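Local atomic coordinates of dipicolinate synthase, B chain (Bacillus cereus, PDB entry 3MCU), a protein that probably acts together with DpaA in the NADP-dependent oxidation of dihydrodipicolinate to dipicolinate, a step that belongs to sporulation. Residues 152-157 with 171-176; 68-71 with 75-78; 24-29 with 34-39; 96-101 with 128-133. All coordinates share one frame; numbering follows the deposited sequence.

Interaction 1: 152-157 with 171-176; sequences FVPFGQ and MELLED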
loop_
_atom_site.group_PDB
_atom_site.type_symbol
_atom_site.label_atom_id
_atom_site.label_comp_id
_atom_site.label_asym_id
_atom_site.label_seq_id
_atom_site.Cartn_x
_atom_site.Cartn_y
_atom_site.Cartn_z
ATOM N N PHE D 152 -14.983 -11.444 9.485
ATOM C CA PHE D 152 -14.740 -10.889 10.801
ATOM C C PHE D 152 -15.881 -11.128 11.769
ATOM O O PHE D 152 -17.058 -11.006 11.414
ATOM C CB PHE D 152 -14.433 -9.385 10.703
ATOM C CG PHE D 152 -13.054 -9.090 10.202
ATOM C CD1 PHE D 152 -12.701 -9.388 8.896
ATOM C CD2 PHE D 152 -12.115 -8.503 11.022
ATOM C CE1 PHE D 152 -11.430 -9.109 8.431
ATOM C CE2 PHE D 152 -10.849 -8.231 10.564
ATOM C CZ PHE D 152 -10.504 -8.527 9.272
ATOM N N VAL D 153 -15.530 -11.498 12.991
ATOM C CA VAL D 153 -16.499 -11.453 14.066
ATOM C C VAL D 153 -16.779 -9.963 14.269
ATOM O O VAL D 153 -15.832 -9.165 14.353
ATOM C CB VAL D 153 -15.923 -12.082 15.348
ATOM C CG1 VAL D 153 -16.958 -12.030 16.495
ATOM C CG2 VAL D 153 -15.470 -13.519 15.084
ATOM N N PRO D 154 -18.066 -9.570 14.301
ATOM C CA PRO D 154 -18.388 -8.141 14.470
ATOM C C PRO D 154 -17.576 -7.508 15.594
ATOM O O PRO D 154 -17.368 -8.133 16.642
ATOM C CB PRO D 154 -19.886 -8.159 14.820
ATOM C CG PRO D 154 -20.402 -9.404 14.117
ATOM C CD PRO D 154 -19.281 -10.407 14.233
ATOM N N PHE D 155 -17.126 -6.276 15.378
ATOM C CA PHE D 155 -16.152 -5.650 16.267
ATOM C C PHE D 155 -16.349 -4.144 16.325
ATOM O O PHE D 155 -17.060 -3.558 15.495
ATOM C CB PHE D 155 -14.726 -5.931 15.769
ATOM C CG PHE D 155 -14.431 -5.321 14.418
ATOM C CD1 PHE D 155 -13.934 -4.020 14.315
ATOM C CD2 PHE D 155 -14.648 -6.043 13.253
ATOM C CE1 PHE D 155 -13.671 -3.459 13.082
ATOM C CE2 PHE D 155 -14.371 -5.492 12.003
ATOM C CZ PHE D 155 -13.890 -4.205 11.913
ATOM N N GLY D 156 -15.693 -3.522 17.296
ATOM C CA GLY D 156 -15.721 -2.077 17.445
ATOM C C GLY D 156 -14.820 -1.582 18.560
ATOM O O GLY D 156 -14.034 -2.341 19.115
ATOM N N GLN D 157 -14.949 -0.303 18.899
ATOM C CA GLN D 157 -14.218 0.269 20.023
ATOM C C GLN D 157 -14.726 -0.287 21.358
ATOM O O GLN D 157 -15.924 -0.279 21.619
ATOM C CB GLN D 157 -14.342 1.788 19.992
ATOM C CG GLN D 157 -13.759 2.391 18.723
ATOM C CD GLN D 157 -13.836 3.905 18.702
ATOM O OE1 GLN D 157 -14.797 4.473 18.193
ATOM N NE2 GLN D 157 -12.819 4.565 19.256
HETATM N N MSE D 171 -16.655 -11.505 21.009
HETATM C CA MSE D 171 -16.413 -12.959 21.007
HETATM C C MSE D 171 -17.671 -13.825 21.049
HETATM O O MSE D 171 -17.687 -14.947 20.527
HETATM C CB MSE D 171 -15.550 -13.358 22.200
HETATM C CG MSE D 171 -14.109 -12.974 22.083
HETATM SE SE MSE D 171 -13.186 -14.001 20.679
HETATM C CE MSE D 171 -11.393 -13.434 21.138
ATOM N N GLU D 172 -18.713 -13.310 21.688
ATOM C CA GLU D 172 -19.930 -14.074 21.892
ATOM C C GLU D 172 -20.613 -14.339 20.550
ATOM O O GLU D 172 -21.414 -15.264 20.429
ATOM C CB GLU D 172 -20.877 -13.365 22.878
ATOM C CG GLU D 172 -21.487 -12.046 22.373
ATOM C CD GLU D 172 -20.656 -10.822 22.725
ATOM O OE1 GLU D 172 -19.494 -10.982 23.186
ATOM O OE2 GLU D 172 -21.176 -9.688 22.552
ATOM N N LEU D 173 -20.276 -13.540 19.539
ATOM C CA LEU D 173 -20.843 -13.736 18.215
ATOM C C LEU D 173 -19.965 -14.633 17.338
ATOM O O LEU D 173 -20.181 -14.712 16.128
ATOM C CB LEU D 173 -21.088 -12.389 17.525
ATOM C CG LEU D 173 -22.077 -11.439 18.209
ATOM C CD1 LEU D 173 -22.328 -10.202 17.362
ATOM C CD2 LEU D 173 -23.393 -12.157 18.518
ATOM N N LEU D 174 -18.981 -15.302 17.941
ATOM C CA LEU D 174 -18.033 -16.140 17.188
ATOM C C LEU D 174 -18.725 -17.237 16.368
ATOM O O LEU D 174 -18.522 -17.363 15.148
ATOM C CB LEU D 174 -16.987 -16.752 18.123
ATOM C CG LEU D 174 -15.802 -17.540 17.546
ATOM C CD1 LEU D 174 -14.591 -17.474 18.467
ATOM C CD2 LEU D 174 -16.181 -18.985 17.293
ATOM N N GLU D 175 -19.547 -18.026 17.045
ATOM C CA GLU D 175 -20.258 -19.120 16.397
ATOM C C GLU D 175 -21.215 -18.627 15.310
ATOM O O GLU D 175 -21.303 -19.208 14.257
ATOM C CB GLU D 175 -20.978 -19.984 17.438
ATOM C CG GLU D 175 -20.023 -20.737 18.388
ATOM C CD GLU D 175 -19.424 -19.868 19.522
ATOM O OE1 GLU D 175 -18.481 -20.351 20.203
ATOM O OE2 GLU D 175 -19.884 -18.715 19.743
ATOM N N ASP D 176 -21.914 -17.533 15.551
ATOM C CA ASP D 176 -22.768 -16.969 14.513
ATOM C C ASP D 176 -21.978 -16.558 13.284
ATOM O O ASP D 176 -22.463 -16.660 12.158
ATOM C CB ASP D 176 -23.511 -15.750 15.044
ATOM C CG ASP D 176 -24.640 -16.129 15.959
ATOM O OD1 ASP D 176 -25.072 -15.266 16.753
ATOM O OD2 ASP D 176 -25.079 -17.303 15.873
#

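Interaction 2: 68-71 with 75-78; sequences KAIN and GAEP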
loop_
_atom_site.group_PDB
_atom_site.type_symbol
_atom_site.label_atom_id
_atom_site.label_comp_id
_atom_site.label_asym_id
_atom_site.label_seq_id
_atom_site.Cartn_x
_atom_site.Cartn_y
_atom_site.Cartn_z
ATOM N N LYS D 68 -4.443 -33.433 19.417
ATOM C CA LYS D 68 -3.260 -32.728 19.870
ATOM C C LYS D 68 -3.211 -31.403 19.129
ATOM O O LYS D 68 -3.466 -31.344 17.930
ATOM C CB LYS D 68 -2.001 -33.551 19.590
ATOM C CG LYS D 68 -1.861 -33.987 18.133
ATOM C CD LYS D 68 -2.968 -34.952 17.704
ATOM C CE LYS D 68 -3.149 -34.933 16.184
ATOM N NZ LYS D 68 -4.247 -35.835 15.730
ATOM N N ALA D 69 -2.917 -30.334 19.854
ATOM C CA ALA D 69 -2.819 -29.017 19.245
ATOM C C ALA D 69 -1.685 -28.981 18.241
ATOM O O ALA D 69 -0.602 -29.506 18.488
ATOM C CB ALA D 69 -2.610 -27.951 20.307
ATOM N N ILE D 70 -1.939 -28.371 17.096
ATOM C CA ILE D 70 -0.871 -28.153 16.137
ATOM C C ILE D 70 -0.032 -27.011 16.700
ATOM O O ILE D 70 -0.576 -25.990 17.133
ATOM C CB ILE D 70 -1.435 -27.882 14.723
ATOM C CG1 ILE D 70 -2.017 -29.188 14.154
ATOM C CG2 ILE D 70 -0.365 -27.321 13.800
ATOM C CD1 ILE D 70 -2.880 -29.022 12.918
ATOM N N ASN D 71 1.284 -27.209 16.748
ATOM C CA ASN D 71 2.165 -26.283 17.451
ATOM C C ASN D 71 3.483 -26.056 16.730
ATOM O O ASN D 71 4.457 -25.615 17.328
ATOM C CB ASN D 71 2.443 -26.780 18.868
ATOM C CG ASN D 71 3.094 -28.151 18.884
ATOM O OD1 ASN D 71 3.429 -28.705 17.840
ATOM N ND2 ASN D 71 3.284 -28.701 20.079
ATOM N N GLY D 75 3.751 -28.787 11.260
ATOM C CA GLY D 75 2.547 -29.502 11.648
ATOM C C GLY D 75 1.283 -28.862 11.104
ATOM O O GLY D 75 0.203 -29.446 11.167
ATOM N N ALA D 76 1.416 -27.655 10.564
ATOM C CA ALA D 76 0.274 -26.918 10.038
ATOM C C ALA D 76 0.139 -27.083 8.529
ATOM O O ALA D 76 -0.967 -27.098 7.996
ATOM C CB ALA D 76 0.369 -25.448 10.410
ATOM N N GLU D 77 1.258 -27.242 7.842
ATOM C CA GLU D 77 1.234 -27.405 6.386
ATOM C C GLU D 77 0.207 -28.426 5.862
ATOM O O GLU D 77 -0.451 -28.167 4.854
ATOM C CB GLU D 77 2.640 -27.696 5.844
ATOM C CG GLU D 77 3.642 -26.582 6.160
ATOM C CD GLU D 77 5.017 -26.795 5.537
ATOM O OE1 GLU D 77 5.143 -27.618 4.603
ATOM O OE2 GLU D 77 5.980 -26.131 5.979
ATOM N N PRO D 78 0.059 -29.580 6.538
ATOM C CA PRO D 78 -0.862 -30.605 6.020
ATOM C C PRO D 78 -2.319 -30.156 6.047
ATOM O O PRO D 78 -3.160 -30.817 5.440
ATOM C CB PRO D 78 -0.672 -31.785 6.985
ATOM C CG PRO D 78 0.592 -31.501 7.729
ATOM C CD PRO D 78 0.734 -30.014 7.772
#

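Interaction 3: 24-29 with 34-39; sequences PHLEKL and AEVRPV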
loop_
_atom_site.group_PDB
_atom_site.type_symbol
_atom_site.label_atom_id
_atom_site.label_comp_id
_atom_site.label_asym_id
_atom_site.label_seq_id
_atom_site.Cartn_x
_atom_site.Cartn_y
_atom_site.Cartn_z
ATOM N N PRO D 24 -14.646 -21.657 26.481
ATOM C CA PRO D 24 -16.038 -22.066 26.286
ATOM C C PRO D 24 -16.450 -22.150 24.819
ATOM O O PRO D 24 -17.441 -22.817 24.516
ATOM C CB PRO D 24 -16.827 -20.955 26.983
ATOM C CG PRO D 24 -15.873 -20.353 27.946
ATOM C CD PRO D 24 -14.553 -20.412 27.261
ATOM N N HIS D 25 -15.721 -21.481 23.926
ATOM C CA HIS D 25 -16.063 -21.524 22.499
ATOM C C HIS D 25 -15.737 -22.867 21.869
ATOM O O HIS D 25 -16.536 -23.404 21.101
ATOM C CB HIS D 25 -15.425 -20.368 21.715
ATOM C CG HIS D 25 -16.030 -19.034 22.025
ATOM N ND1 HIS D 25 -17.328 -18.708 21.689
ATOM C CD2 HIS D 25 -15.522 -17.948 22.657
ATOM C CE1 HIS D 25 -17.591 -17.481 22.094
ATOM N NE2 HIS D 25 -16.513 -16.998 22.684
ATOM N N LEU D 26 -14.571 -23.413 22.199
ATOM C CA LEU D 26 -14.238 -24.767 21.769
ATOM C C LEU D 26 -15.374 -25.704 22.169
ATOM O O LEU D 26 -15.875 -26.483 21.359
ATOM C CB LEU D 26 -12.931 -25.233 22.406
ATOM C CG LEU D 26 -11.692 -24.401 22.068
ATOM C CD1 LEU D 26 -10.464 -24.954 22.779
ATOM C CD2 LEU D 26 -11.463 -24.337 20.566
ATOM N N GLU D 27 -15.779 -25.594 23.431
ATOM C CA GLU D 27 -16.861 -26.399 23.983
ATOM C C GLU D 27 -18.161 -26.195 23.207
ATOM O O GLU D 27 -18.873 -27.151 22.918
ATOM C CB GLU D 27 -17.057 -26.070 25.469
ATOM C CG GLU D 27 -17.495 -27.254 26.316
ATOM C CD GLU D 27 -16.532 -27.562 27.459
ATOM O OE1 GLU D 27 -16.595 -28.695 28.001
ATOM O OE2 GLU D 27 -15.720 -26.672 27.815
ATOM N N LYS D 28 -18.467 -24.949 22.860
ATOM C CA LYS D 28 -19.649 -24.677 22.045
ATOM C C LYS D 28 -19.562 -25.419 20.717
ATOM O O LYS D 28 -20.466 -26.180 20.370
ATOM C CB LYS D 28 -19.827 -23.179 21.790
ATOM C CG LYS D 28 -20.554 -22.432 22.880
ATOM C CD LYS D 28 -21.028 -21.066 22.385
ATOM C CE LYS D 28 -21.967 -21.196 21.182
ATOM N NZ LYS D 28 -22.575 -19.882 20.807
ATOM N N LEU D 29 -18.467 -25.203 19.990
ATOM C CA LEU D 29 -18.282 -25.821 18.674
ATOM C C LEU D 29 -18.452 -27.338 18.704
ATOM O O LEU D 29 -19.140 -27.895 17.859
ATOM C CB LEU D 29 -16.936 -25.426 18.045
ATOM C CG LEU D 29 -16.885 -23.949 17.625
ATOM C CD1 LEU D 29 -15.484 -23.488 17.215
ATOM C CD2 LEU D 29 -17.893 -23.707 16.512
ATOM N N ALA D 34 -19.176 -30.045 15.649
ATOM C CA ALA D 34 -18.016 -29.779 14.809
ATOM C C ALA D 34 -16.813 -30.600 15.252
ATOM O O ALA D 34 -16.687 -30.971 16.410
ATOM C CB ALA D 34 -17.688 -28.304 14.816
ATOM N N GLU D 35 -15.937 -30.895 14.309
ATOM C CA GLU D 35 -14.639 -31.460 14.623
ATOM C C GLU D 35 -13.661 -30.291 14.758
ATOM O O GLU D 35 -13.447 -29.537 13.809
ATOM C CB GLU D 35 -14.230 -32.416 13.502
ATOM C CG GLU D 35 -12.863 -33.044 13.644
ATOM C CD GLU D 35 -12.460 -33.823 12.389
ATOM O OE1 GLU D 35 -11.464 -33.443 11.734
ATOM O OE2 GLU D 35 -13.156 -34.801 12.052
ATOM N N VAL D 36 -13.075 -30.133 15.937
ATOM C CA VAL D 36 -12.232 -28.975 16.228
ATOM C C VAL D 36 -10.735 -29.297 16.300
ATOM O O VAL D 36 -10.325 -30.101 17.133
ATOM C CB VAL D 36 -12.666 -28.351 17.555
ATOM C CG1 VAL D 36 -11.860 -27.096 17.865
ATOM C CG2 VAL D 36 -14.131 -28.037 17.498
ATOM N N ARG D 37 -9.926 -28.675 15.430
ATOM C CA ARG D 37 -8.473 -28.866 15.462
ATOM C C ARG D 37 -7.770 -27.636 16.017
ATOM O O ARG D 37 -7.684 -26.606 15.343
ATOM C CB ARG D 37 -7.888 -29.184 14.071
ATOM C CG ARG D 37 -8.831 -29.830 13.064
ATOM C CD ARG D 37 -8.956 -31.355 13.162
ATOM N NE ARG D 37 -7.698 -32.073 12.966
ATOM C CZ ARG D 37 -7.580 -33.292 12.435
ATOM N NH1 ARG D 37 -8.637 -33.959 11.988
ATOM N NH2 ARG D 37 -6.381 -33.839 12.347
ATOM N N PRO D 38 -7.254 -27.736 17.246
ATOM C CA PRO D 38 -6.585 -26.579 17.863
ATOM C C PRO D 38 -5.227 -26.278 17.234
ATOM O O PRO D 38 -4.470 -27.187 16.897
ATOM C CB PRO D 38 -6.397 -27.007 19.327
ATOM C CG PRO D 38 -7.263 -28.218 19.506
ATOM C CD PRO D 38 -7.333 -28.881 18.165
ATOM N N VAL D 39 -4.936 -24.992 17.091
ATOM C CA VAL D 39 -3.647 -24.533 16.597
ATOM C C VAL D 39 -3.102 -23.483 17.566
ATOM O O VAL D 39 -3.759 -22.477 17.843
ATOM C CB VAL D 39 -3.786 -23.927 15.184
ATOM C CG1 VAL D 39 -2.419 -23.612 14.588
ATOM C CG2 VAL D 39 -4.552 -24.878 14.279
#

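Interaction 4: 96-101 with 128-133; sequences NSMSKF and VSTNDA. With PO4 (phosphate ion), chain J.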
loop_
_atom_site.group_PDB
_atom_site.type_symbol
_atom_site.label_atom_id
_atom_site.label_comp_id
_atom_site.label_asym_id
_atom_site.label_seq_id
_atom_site.Cartn_x
_atom_site.Cartn_y
_atom_site.Cartn_z
ATOM N N ASN D 96 -0.293 -7.878 16.178
ATOM C CA ASN D 96 0.902 -8.423 15.555
ATOM C C ASN D 96 0.585 -9.494 14.501
ATOM O O ASN D 96 1.113 -9.448 13.384
ATOM C CB ASN D 96 1.885 -8.952 16.607
ATOM C CG ASN D 96 3.194 -9.434 15.992
ATOM O OD1 ASN D 96 3.919 -8.666 15.353
ATOM N ND2 ASN D 96 3.492 -10.717 16.171
ATOM N N SER D 97 -0.282 -10.446 14.850
ATOM C CA SER D 97 -0.646 -11.530 13.921
ATOM C C SER D 97 -1.546 -11.037 12.782
ATOM O O SER D 97 -1.461 -11.516 11.669
ATOM C CB SER D 97 -1.350 -12.670 14.664
ATOM O OG SER D 97 -0.518 -13.256 15.651
HETATM N N MSE D 98 -2.415 -10.074 13.067
HETATM C CA MSE D 98 -3.251 -9.476 12.030
HETATM C C MSE D 98 -2.408 -8.788 10.945
HETATM O O MSE D 98 -2.683 -8.896 9.750
HETATM C CB MSE D 98 -4.212 -8.456 12.645
HETATM C CG MSE D 98 -5.068 -7.775 11.593
HETATM SE SE MSE D 98 -6.590 -6.794 12.320
HETATM C CE MSE D 98 -5.625 -5.222 12.977
ATOM N N SER D 99 -1.395 -8.056 11.377
ATOM C CA SER D 99 -0.471 -7.417 10.462
ATOM C C SER D 99 0.260 -8.458 9.636
ATOM O O SER D 99 0.376 -8.326 8.419
ATOM C CB SER D 99 0.542 -6.573 11.237
ATOM O OG SER D 99 1.564 -6.123 10.366
ATOM N N LYS D 100 0.753 -9.499 10.293
ATOM C CA LYS D 100 1.455 -10.561 9.582
ATOM C C LYS D 100 0.533 -11.296 8.591
ATOM O O LYS D 100 0.904 -11.524 7.432
ATOM C CB LYS D 100 2.117 -11.526 10.573
ATOM C CG LYS D 100 3.421 -10.988 11.192
ATOM C CD LYS D 100 3.870 -11.807 12.410
ATOM C CE LYS D 100 5.307 -11.458 12.798
ATOM N NZ LYS D 100 5.591 -11.566 14.264
ATOM N N PHE D 101 -0.669 -11.653 9.043
ATOM C CA PHE D 101 -1.675 -12.253 8.169
ATOM C C PHE D 101 -1.923 -11.362 6.943
ATOM O O PHE D 101 -1.842 -11.835 5.808
ATOM C CB PHE D 101 -2.986 -12.501 8.937
ATOM C CG PHE D 101 -3.981 -13.358 8.190
ATOM C CD1 PHE D 101 -3.555 -14.404 7.398
ATOM C CD2 PHE D 101 -5.335 -13.125 8.303
ATOM C CE1 PHE D 101 -4.454 -15.186 6.718
ATOM C CE2 PHE D 101 -6.245 -13.908 7.632
ATOM C CZ PHE D 101 -5.814 -14.935 6.840
ATOM N N VAL D 128 -10.697 -9.780 15.849
ATOM C CA VAL D 128 -9.689 -8.781 16.141
ATOM C C VAL D 128 -9.679 -8.344 17.590
ATOM O O VAL D 128 -10.710 -8.338 18.270
ATOM C CB VAL D 128 -9.848 -7.552 15.241
ATOM C CG1 VAL D 128 -9.868 -7.995 13.780
ATOM C CG2 VAL D 128 -11.124 -6.826 15.570
ATOM N N SER D 129 -8.481 -7.984 18.036
ATOM C CA SER D 129 -8.241 -7.389 19.339
ATOM C C SER D 129 -6.885 -6.685 19.348
ATOM O O SER D 129 -5.862 -7.299 19.626
ATOM C CB SER D 129 -8.232 -8.459 20.418
ATOM O OG SER D 129 -7.870 -7.872 21.662
ATOM N N THR D 130 -6.871 -5.395 19.052
ATOM C CA THR D 130 -5.632 -4.650 19.099
ATOM C C THR D 130 -5.911 -3.190 19.424
ATOM O O THR D 130 -6.914 -2.637 18.973
ATOM C CB THR D 130 -4.834 -4.792 17.768
ATOM O OG1 THR D 130 -3.559 -4.158 17.897
ATOM C CG2 THR D 130 -5.586 -4.189 16.599
ATOM N N ASN D 131 -5.016 -2.574 20.201
ATOM C CA ASN D 131 -5.177 -1.176 20.610
ATOM C C ASN D 131 -4.714 -0.179 19.540
ATOM O O ASN D 131 -4.773 1.035 19.755
ATOM C CB ASN D 131 -4.476 -0.905 21.959
ATOM C CG ASN D 131 -2.945 -0.927 21.855
ATOM O OD1 ASN D 131 -2.378 -0.644 20.799
ATOM N ND2 ASN D 131 -2.276 -1.249 22.959
ATOM N N ASP D 132 -4.261 -0.691 18.390
ATOM C CA ASP D 132 -3.871 0.183 17.269
ATOM C C ASP D 132 -4.717 -0.019 16.024
ATOM O O ASP D 132 -4.309 0.363 14.926
ATOM C CB ASP D 132 -2.374 0.061 16.913
ATOM C CG ASP D 132 -1.948 -1.357 16.502
ATOM O OD1 ASP D 132 -2.796 -2.266 16.354
ATOM O OD2 ASP D 132 -0.727 -1.573 16.328
ATOM N N ALA D 133 -5.897 -0.606 16.196
ATOM C CA ALA D 133 -6.772 -0.898 15.067
ATOM C C ALA D 133 -7.136 0.338 14.235
ATOM O O ALA D 133 -7.291 0.232 13.020
ATOM C CB ALA D 133 -8.035 -1.633 15.534
HETATM P P PO4 J . 1.620 -13.332 18.302
HETATM O O1 PO4 J . 0.933 -14.680 18.488
HETATM O O2 PO4 J . 0.964 -12.251 19.133
HETATM O O3 PO4 J . 3.078 -13.487 18.697
HETATM O O4 PO4 J . 1.542 -12.883 16.871
#

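Interaction 1: 152-157 with 171-176
The backbone N of Leu174 is bonded to Met171 O at 2.9 Å, and the methyl CG1 of Val153 comes up to this same N at 4.1 Å. The bond closes the short 3-10 turn that leads into helix 174-181, so the polar N already has a partner where the valine meets it. Val153 turns CG1 anti to its own backbone N (chi1 180°), which carries that methyl forward to the helix start. There it also lies 4.1 Å from the carbonyl carbon of Leu173 and 4.3 Å from Leu173 CB. Pro154 makes the second touch. Its ring meets the far end of Leu173, with CG 3.9 Å and CB 4.1 Å from Leu173 CD1, and the two side chains cross at about a right angle. Leu173 thus offers CB and its carbonyl carbon to the valine and its branch tip to the proline. Leu173 is the N-cap residue of the helix, and its apolar side chain packs on the strand residues. Its carbonyl O is bonded by Thr177. Leu174 points away from the strand but is buried. Val153 is bedded on Val125 and Ala169 of the neighbouring strands. No hydrogen bond joins the two segments. Between them, apolar fit seats the first turn of helix 174-181 on the broken strand 150-156, and a backbone bond of Pro154 to Arg170, just before 171-176, adds to it. Leu174 N and Leu173 O find their partners in Met171 O and Thr177 OG1, not across the contact.

Interaction 2: 68-71 with 75-78
Ile70 sets its side chain against the peptide that joins Gly75 to Ala76, and this is the tight part of the contact. Three of its carbons gather round the carbonyl O of Gly75: CG2 at 3.4 Å, CD1 at 3.6 Å and CG1 at 3.7 Å. CG2 stands anti to the backbone N of Ile70, which places it deepest in the contact. It also touches the carbonyl carbon of Gly75 at 3.5 Å and Ala76 CB at 3.9 Å. Ala76 is buried. Ile70 thus lies on the Gly75 carbonyl group itself. The other side is loose. Lys68 and Glu77 are exposed, and neither reaches the opposite segment. Asn71 points away and Pro78 stays at a distance. Elsewhere, the backbone of Ile70 is bonded to Pro38 and Val40 of strand 35-40, and Ala69 packs on the same two residues. The segment 68-71 thus lies between that strand and the short helix 73-76. A hydrogen bond from Gly75 N to Ser72 OG lies within the turn between the segments, but no polar bond crosses from one segment to the other. The chemistry of the contact is that of an aliphatic side chain laid on a peptide group.

Interaction 3: 24-29 with 34-39
Val36 looks from strand 35-40 toward helix 23-31, and its CB divides the contact between two leucines. CB sets CG1 anti to the backbone N (chi1 -177°), and CG1 meets Leu26 CD2 at 3.9 Å. These two side chains cross at about a right angle. The other branch, CG2, meets Leu29 CB, also at 3.9 Å. Beyond this meeting the leucines pack on Phe10 of strand 7-12. Next to it, Ala34 puts CB 4.4 Å from Leu29 CB and 3.4 Å from Leu29 O. The one hydrogen bond across the contact runs from Ala34 N to Leu29 O at 3.1 Å, with an N-H...O angle of 156°. The donor is tilted 29° from the carbonyl plane. The bond spans five residues and closes the turn between helix 23-31 and strand 35-40. On the far face of the strand Glu35 and Arg37 form a salt bridge, NH1 to OE1 at 2.9 Å, and Arg7 gives Glu35 a second partner. Helix 23-31 and strand 35-40 are the last two elements of the beta-alpha-beta unit that starts with strand 7-12. The chemistry implies a division of labour: aliphatic carbons fill the buried helix-strand interface, one backbone bond bridges the turn, and charge is kept on the other face.

Interaction 4: 96-101 with 128-133
Met98, a selenomethionine, leaves helix 95-102 with CG anti to its backbone N (chi1 178°), and the chain stays extended to the selenium. It then bends at the last torsion (chi3 77°), which turns the methyl aside toward Thr130. Two touches result. SE rests on Val128 CG1 at 3.8 Å, the side chains passing obliquely. CE meets Thr130 CG2, also at 3.8 Å, and here they cross at about a right angle. No hydrogen bond joins the segments. Thr130 keeps its hydroxyl for others: OG1 donates to Asp132 OD1 at 2.6 Å within the type I turn 130-133, and Lys115 of the third subunit bonds to the same OG1. Asp132 OD1 also takes a bond from Asn137. At the start of the helix a phosphate ion, probably from the crystallisation liquor, is held through its O4. Asn96 ND2 gives O4 a bond of 3.0 Å, with an N-H...O angle of 152°. Ser97 OG also lies near O4, too close to be trusted. Thr94, Gly14 and Ser41 complete the site. It may mark the place of a cofactor phosphate, like that of FMN in flavoprotein relatives. Leu141 and Leu144 of helix 138-145 cover Met98, and Phe152 and Phe155 of strand 150-156 flank Val128. In the third subunit, Asn103 O bonds Ser99 OG and Asp107 makes a salt bridge with Lys100, so the contact lies between sheet, helix 138-145 and subunit interface.

How the interactions relate
Interactions 1, 3 and 4 are buried and reach one sheet, whereas interaction 2 is partly buried and lies about 25 Å from interaction 1, centre to centre. Interactions 1 and 3 touch through polar groups: Glu175 probably hydrogen-bonds His25 and makes a salt bridge with Lys28, tying helix 174-181 to helix 23-31. Interactions 1 and 4 share the neighbouring parallel strands 150-156 and 124-130. Interaction 2 lies along the strand of interaction 3. Interaction 3 alone has a hydrogen bond between its segments; the others join theirs by van der Waals contact, in interaction 2 mostly of carbons on a carbonyl O. Interaction 4 alone has a bound phosphate; interactions 1 and 4 both reach other subunits.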